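Local coordinates for protein putative pyrroline carboxylate reductase (Streptococcus pyogenes, PDB 2AHR) that probably catalyses the NAD(P)H-dependent reduction of 1-pyrroline-5-carboxylate to L-proline, the last step of proline biosynthesis, and binds NADP in a Rossmann-fold domain, at residues Leu108-Asn116 with Glu155-Gly166. Sequence-based numbering, arbitrary orientation.
With NAP (NADP nicotinamide-adenine-dinucleotide phosphate), chain S.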
loop_
_atom_site.group_PDB
_atom_site.type_symbol
_atom_site.label_atom_id
_atom_site.label_comp_id
_atom_site.label_asym_id
_atom_site.label_seq_id
_atom_site.Cartn_x
_atom_site.Cartn_y
_atom_site.Cartn_z
ATOM N N LEU E 108 20.443 -33.675 29.930
ATOM C CA LEU E 108 19.350 -32.725 29.707
ATOM C C LEU E 108 18.695 -32.967 28.363
ATOM O O LEU E 108 19.374 -33.245 27.347
ATOM C CB LEU E 108 19.828 -31.268 29.805
ATOM C CG LEU E 108 20.578 -30.798 31.066
ATOM C CD1 LEU E 108 21.326 -29.518 30.774
ATOM C CD2 LEU E 108 19.650 -30.633 32.277
ATOM N N LEU E 109 17.371 -32.862 28.367
ATOM C CA LEU E 109 16.585 -33.073 27.157
ATOM C C LEU E 109 15.664 -31.915 26.880
ATOM O O LEU E 109 15.172 -31.259 27.804
ATOM C CB LEU E 109 15.771 -34.372 27.237
ATOM C CG LEU E 109 16.602 -35.645 27.385
ATOM C CD1 LEU E 109 16.614 -36.091 28.847
ATOM C CD2 LEU E 109 16.104 -36.743 26.467
ATOM N N ARG E 110 15.445 -31.664 25.591
ATOM C CA ARG E 110 14.434 -30.712 25.162
ATOM C C ARG E 110 13.306 -31.388 24.385
ATOM O O ARG E 110 13.556 -32.223 23.505
ATOM C CB ARG E 110 15.047 -29.610 24.274
ATOM C CG ARG E 110 15.763 -28.508 25.010
ATOM C CD ARG E 110 16.243 -27.443 24.012
ATOM N NE ARG E 110 15.167 -26.555 23.559
ATOM C CZ ARG E 110 15.312 -25.635 22.604
ATOM N NH1 ARG E 110 16.480 -25.482 21.984
ATOM N NH2 ARG E 110 14.287 -24.864 22.274
ATOM N N ILE E 111 12.076 -30.988 24.706
ATOM C CA ILE E 111 10.906 -31.320 23.908
ATOM C C ILE E 111 10.186 -30.060 23.390
ATOM O O ILE E 111 10.251 -28.964 24.006
ATOM C CB ILE E 111 9.903 -32.243 24.672
ATOM C CG1 ILE E 111 9.330 -31.533 25.904
ATOM C CG2 ILE E 111 10.557 -33.598 25.010
ATOM C CD1 ILE E 111 8.149 -32.300 26.600
HETATM N N MSE E 112 9.537 -30.203 22.236
HETATM C CA MSE E 112 8.673 -29.147 21.718
HETATM C C MSE E 112 7.334 -29.760 21.375
HETATM O O MSE E 112 7.170 -30.288 20.287
HETATM C CB MSE E 112 9.283 -28.405 20.513
HETATM C CG MSE E 112 8.465 -27.153 20.035
HETATM SE SE MSE E 112 7.691 -26.143 21.364
HETATM C CE MSE E 112 9.207 -25.594 22.111
ATOM N N PRO E 113 6.397 -29.734 22.343
ATOM C CA PRO E 113 5.031 -30.240 22.225
ATOM C C PRO E 113 4.044 -29.182 21.736
ATOM O O PRO E 113 4.421 -28.021 21.530
ATOM C CB PRO E 113 4.697 -30.661 23.668
ATOM C CG PRO E 113 5.451 -29.636 24.522
ATOM C CD PRO E 113 6.682 -29.224 23.700
ATOM N N ASN E 114 2.788 -29.579 21.544
ATOM C CA ASN E 114 1.736 -28.617 21.246
ATOM C C ASN E 114 0.450 -28.942 22.015
ATOM O O ASN E 114 0.383 -29.950 22.730
ATOM C CB ASN E 114 1.527 -28.443 19.730
ATOM C CG ASN E 114 0.990 -29.698 19.051
ATOM O OD1 ASN E 114 0.221 -30.466 19.643
ATOM N ND2 ASN E 114 1.382 -29.902 17.806
HETATM N N MSE E 115 -0.562 -28.090 21.889
HETATM C CA MSE E 115 -1.749 -28.195 22.742
HETATM C C MSE E 115 -2.589 -29.448 22.385
HETATM O O MSE E 115 -3.471 -29.844 23.145
HETATM C CB MSE E 115 -2.560 -26.895 22.663
HETATM C CG MSE E 115 -3.665 -26.695 23.726
HETATM SE SE MSE E 115 -3.179 -26.615 25.475
HETATM C CE MSE E 115 -1.778 -25.554 25.497
ATOM N N ASN E 116 -2.278 -30.085 21.252
ATOM C CA ASN E 116 -2.934 -31.339 20.862
ATOM C C ASN E 116 -2.560 -32.530 21.762
ATOM O O ASN E 116 -3.138 -33.614 21.650
ATOM C CB ASN E 116 -2.672 -31.654 19.389
ATOM C CG ASN E 116 -3.146 -30.540 18.472
ATOM O OD1 ASN E 116 -2.511 -30.224 17.440
ATOM N ND2 ASN E 116 -4.249 -29.919 18.854
ATOM N N GLU E 155 18.866 -30.120 17.458
ATOM C CA GLU E 155 18.594 -28.922 18.245
ATOM C C GLU E 155 18.663 -27.660 17.412
ATOM O O GLU E 155 17.989 -26.683 17.729
ATOM C CB GLU E 155 19.509 -28.777 19.470
ATOM C CG GLU E 155 18.847 -27.879 20.518
ATOM C CD GLU E 155 19.751 -27.414 21.646
ATOM O OE1 GLU E 155 20.975 -27.679 21.652
ATOM O OE2 GLU E 155 19.210 -26.761 22.540
ATOM N N LYS E 156 19.463 -27.675 16.350
ATOM C CA LYS E 156 19.586 -26.493 15.527
ATOM C C LYS E 156 18.284 -26.199 14.771
ATOM O O LYS E 156 18.136 -25.112 14.218
ATOM C CB LYS E 156 20.762 -26.598 14.549
ATOM C CG LYS E 156 20.709 -27.813 13.642
ATOM C CD LYS E 156 21.792 -27.727 12.542
ATOM C CE LYS E 156 21.929 -29.038 11.789
ATOM N NZ LYS E 156 20.599 -29.501 11.336
ATOM N N ASP E 157 17.362 -27.165 14.750
ATOM C CA ASP E 157 16.080 -27.009 14.053
ATOM C C ASP E 157 14.921 -26.815 15.023
ATOM O O ASP E 157 13.769 -26.804 14.608
ATOM C CB ASP E 157 15.792 -28.216 13.161
ATOM C CG ASP E 157 16.747 -28.325 11.978
ATOM O OD1 ASP E 157 17.116 -27.297 11.348
ATOM O OD2 ASP E 157 17.125 -29.470 11.666
ATOM N N PHE E 158 15.217 -26.685 16.308
ATOM C CA PHE E 158 14.150 -26.585 17.311
ATOM C C PHE E 158 13.284 -25.352 17.202
ATOM O O PHE E 158 12.092 -25.425 17.470
ATOM C CB PHE E 158 14.683 -26.747 18.733
ATOM C CG PHE E 158 14.351 -28.082 19.334
ATOM C CD1 PHE E 158 14.808 -29.258 18.731
ATOM C CD2 PHE E 158 13.546 -28.169 20.474
ATOM C CE1 PHE E 158 14.489 -30.508 19.259
ATOM C CE2 PHE E 158 13.227 -29.402 21.020
ATOM C CZ PHE E 158 13.708 -30.587 20.408
ATOM N N ASP E 159 13.880 -24.229 16.810
ATOM C CA ASP E 159 13.133 -22.960 16.699
ATOM C C ASP E 159 12.132 -23.004 15.527
ATOM O O ASP E 159 11.010 -22.548 15.658
ATOM C CB ASP E 159 14.093 -21.765 16.534
ATOM C CG ASP E 159 14.785 -21.367 17.837
ATOM O OD1 ASP E 159 14.394 -21.808 18.952
ATOM O OD2 ASP E 159 15.733 -20.578 17.737
ATOM N N THR E 160 12.571 -23.540 14.391
ATOM C CA THR E 160 11.704 -23.793 13.249
ATOM C C THR E 160 10.603 -24.801 13.577
ATOM O O THR E 160 9.472 -24.620 13.146
ATOM C CB THR E 160 12.524 -24.294 12.010
ATOM O OG1 THR E 160 13.589 -23.378 11.748
ATOM C CG2 THR E 160 11.665 -24.394 10.767
ATOM N N PHE E 161 10.919 -25.856 14.339
ATOM C CA PHE E 161 9.906 -26.841 14.709
ATOM C C PHE E 161 8.912 -26.190 15.689
ATOM O O PHE E 161 7.715 -26.447 15.622
ATOM C CB PHE E 161 10.553 -28.086 15.349
ATOM C CG PHE E 161 9.588 -29.214 15.625
ATOM C CD1 PHE E 161 9.528 -30.317 14.768
ATOM C CD2 PHE E 161 8.776 -29.195 16.753
ATOM C CE1 PHE E 161 8.656 -31.368 15.020
ATOM C CE2 PHE E 161 7.880 -30.249 17.029
ATOM C CZ PHE E 161 7.819 -31.337 16.161
ATOM N N THR E 162 9.411 -25.360 16.601
ATOM C CA THR E 162 8.541 -24.562 17.492
ATOM C C THR E 162 7.467 -23.805 16.695
ATOM O O THR E 162 6.300 -23.739 17.108
ATOM C CB THR E 162 9.380 -23.570 18.312
ATOM O OG1 THR E 162 10.362 -24.294 19.070
ATOM C CG2 THR E 162 8.500 -22.707 19.248
ATOM N N ALA E 163 7.852 -23.239 15.551
ATOM C CA ALA E 163 6.910 -22.509 14.702
ATOM C C ALA E 163 5.979 -23.439 13.928
ATOM O O ALA E 163 4.779 -23.172 13.826
ATOM C CB ALA E 163 7.679 -21.553 13.709
ATOM N N LEU E 164 6.529 -24.505 13.337
ATOM C CA LEU E 164 5.736 -25.390 12.501
ATOM C C LEU E 164 4.753 -26.240 13.269
ATOM O O LEU E 164 3.706 -26.609 12.732
ATOM C CB LEU E 164 6.625 -26.327 11.694
ATOM C CG LEU E 164 7.503 -25.721 10.615
ATOM C CD1 LEU E 164 8.195 -26.898 9.894
ATOM C CD2 LEU E 164 6.697 -24.882 9.654
ATOM N N ALA E 165 5.078 -26.568 14.516
ATOM C CA ALA E 165 4.266 -27.538 15.266
ATOM C C ALA E 165 3.747 -26.958 16.558
ATOM O O ALA E 165 2.657 -27.291 16.986
ATOM C CB ALA E 165 5.095 -28.787 15.569
ATOM N N GLY E 166 4.563 -26.132 17.203
ATOM C CA GLY E 166 4.252 -25.604 18.538
ATOM C C GLY E 166 3.282 -24.452 18.498
ATOM O O GLY E 166 2.304 -24.411 19.273
HETATM P PA NAP S . 1.500 -20.479 31.114
HETATM O O1A NAP S . 1.574 -19.022 31.410
HETATM O O2A NAP S . 0.101 -20.869 30.771
HETATM O O5B NAP S . 2.065 -21.390 32.325
HETATM C C5B NAP S . 3.180 -21.016 33.102
HETATM C C4B NAP S . 2.916 -21.471 34.535
HETATM O O4B NAP S . 4.084 -21.404 35.335
HETATM C C3B NAP S . 1.844 -20.611 35.202
HETATM O O3B NAP S . 0.776 -21.455 35.577
HETATM C C2B NAP S . 2.520 -19.980 36.410
HETATM O O2B NAP S . 1.755 -20.017 37.604
HETATM C C1B NAP S . 3.722 -20.894 36.610
HETATM N N9A NAP S . 4.810 -20.204 37.346
HETATM C C8A NAP S . 5.089 -18.855 37.373
HETATM N N7A NAP S . 6.155 -18.655 38.186
HETATM C C5A NAP S . 6.558 -19.851 38.685
HETATM C C6A NAP S . 7.578 -20.206 39.569
HETATM N N6A NAP S . 7.970 -19.307 40.469
HETATM N N1A NAP S . 7.742 -21.539 39.893
HETATM C C2A NAP S . 6.895 -22.503 39.373
HETATM N N3A NAP S . 5.881 -22.136 38.512
HETATM C C4A NAP S . 5.715 -20.832 38.169
HETATM O O3 NAP S . 2.554 -20.843 29.937
HETATM P PN NAP S . 2.397 -22.110 28.938
HETATM O O1N NAP S . 1.657 -21.628 27.736
HETATM O O2N NAP S . 1.902 -23.317 29.654
HETATM O O5D NAP S . 3.937 -22.353 28.509
HETATM C C5D NAP S . 4.838 -23.040 29.348
HETATM C C4D NAP S . 6.025 -23.549 28.533
HETATM O O4D NAP S . 5.605 -24.385 27.470
HETATM C C3D NAP S . 6.810 -22.400 27.910
HETATM O O3D NAP S . 8.170 -22.610 28.203
HETATM C C2D NAP S . 6.562 -22.476 26.409
HETATM O O2D NAP S . 7.730 -22.087 25.694
HETATM C C1D NAP S . 6.150 -23.952 26.224
HETATM N N1N NAP S . 5.155 -24.242 25.158
HETATM C C2N NAP S . 3.871 -23.737 25.215
HETATM C C3N NAP S . 2.946 -24.053 24.215
HETATM C C7N NAP S . 1.512 -23.620 24.316
HETATM O O7N NAP S . 0.644 -24.051 23.292
HETATM N N7N NAP S . 1.093 -22.867 25.341
HETATM C C4N NAP S . 3.326 -24.888 23.158
HETATM C C5N NAP S . 4.614 -25.404 23.109
HETATM C C6N NAP S . 5.516 -25.071 24.121
HETATM P P2B NAP S . 0.501 -19.044 37.919
HETATM O O1X NAP S . 0.116 -19.243 39.375
HETATM O O2X NAP S . 0.916 -17.605 37.711
HETATM O O3X NAP S . -0.676 -19.383 37.019
HETATM O O HOH W 1 12.686 -23.194 20.409
HETATM O O HOH W 2 16.195 -22.922 20.420
HETATM O O HOH W 3 0.503 -25.539 21.037
#
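Arg110 lays one face of its guanidinium over Phe158, whose flat apolar ring suits that face: CD2 sits 3.7 Å from the guanidinium plane, above its centre, and the two planes are inclined by 50°. The arginine chain bends at CG-CD (chi3 77°), which turns NH1 toward Glu155: in a salt bridge, Arg110 NH1 donates to Glu155 OE2 at 3.1 Å, nearly straight and almost within the guanidinium plane. That oxygen is met on its anti side and also accepts from the backbone N of Leu95. Water 2 takes a bond from Arg110 NH1 and water 1 a weak one from NH2; both donate to Asp159 OD1, and water 1 also to Thr162 OG1.

Further along, Met112, a selenomethionine, has CG anti to its backbone N (chi1 -173°) and then bends twice, which puts SE and CE between the helix and the nicotinamide. Its CB packs 3.9 Å from Phe161 CD2, CE lies against Thr162 OG1, and SE rests 3.6 Å from NADP C5N. An unbranched, flexible, apolar chain can touch both Thr162 and the nicotinamide. The Thr162 hydroxyl turns back to Phe158 O, which also receives Thr162 N from the opposite face. Asn114 suits its place because an amide donates and accepts at once: ND2 donates to Ala165 O at 3.0 Å, from above the carbonyl plane, while OD1 accepts from Asn116 N in an Asx turn.

The contact thus joins a Rossmann-domain strand to the start of the long helix 158-185 of the dimerisation domain. Water 3, bonded to Met115 N, Gly166 O and NADP O7N, brings both segments to the carboxamide, while the acidic neighbours probably stabilise the buried arginine's positive charge.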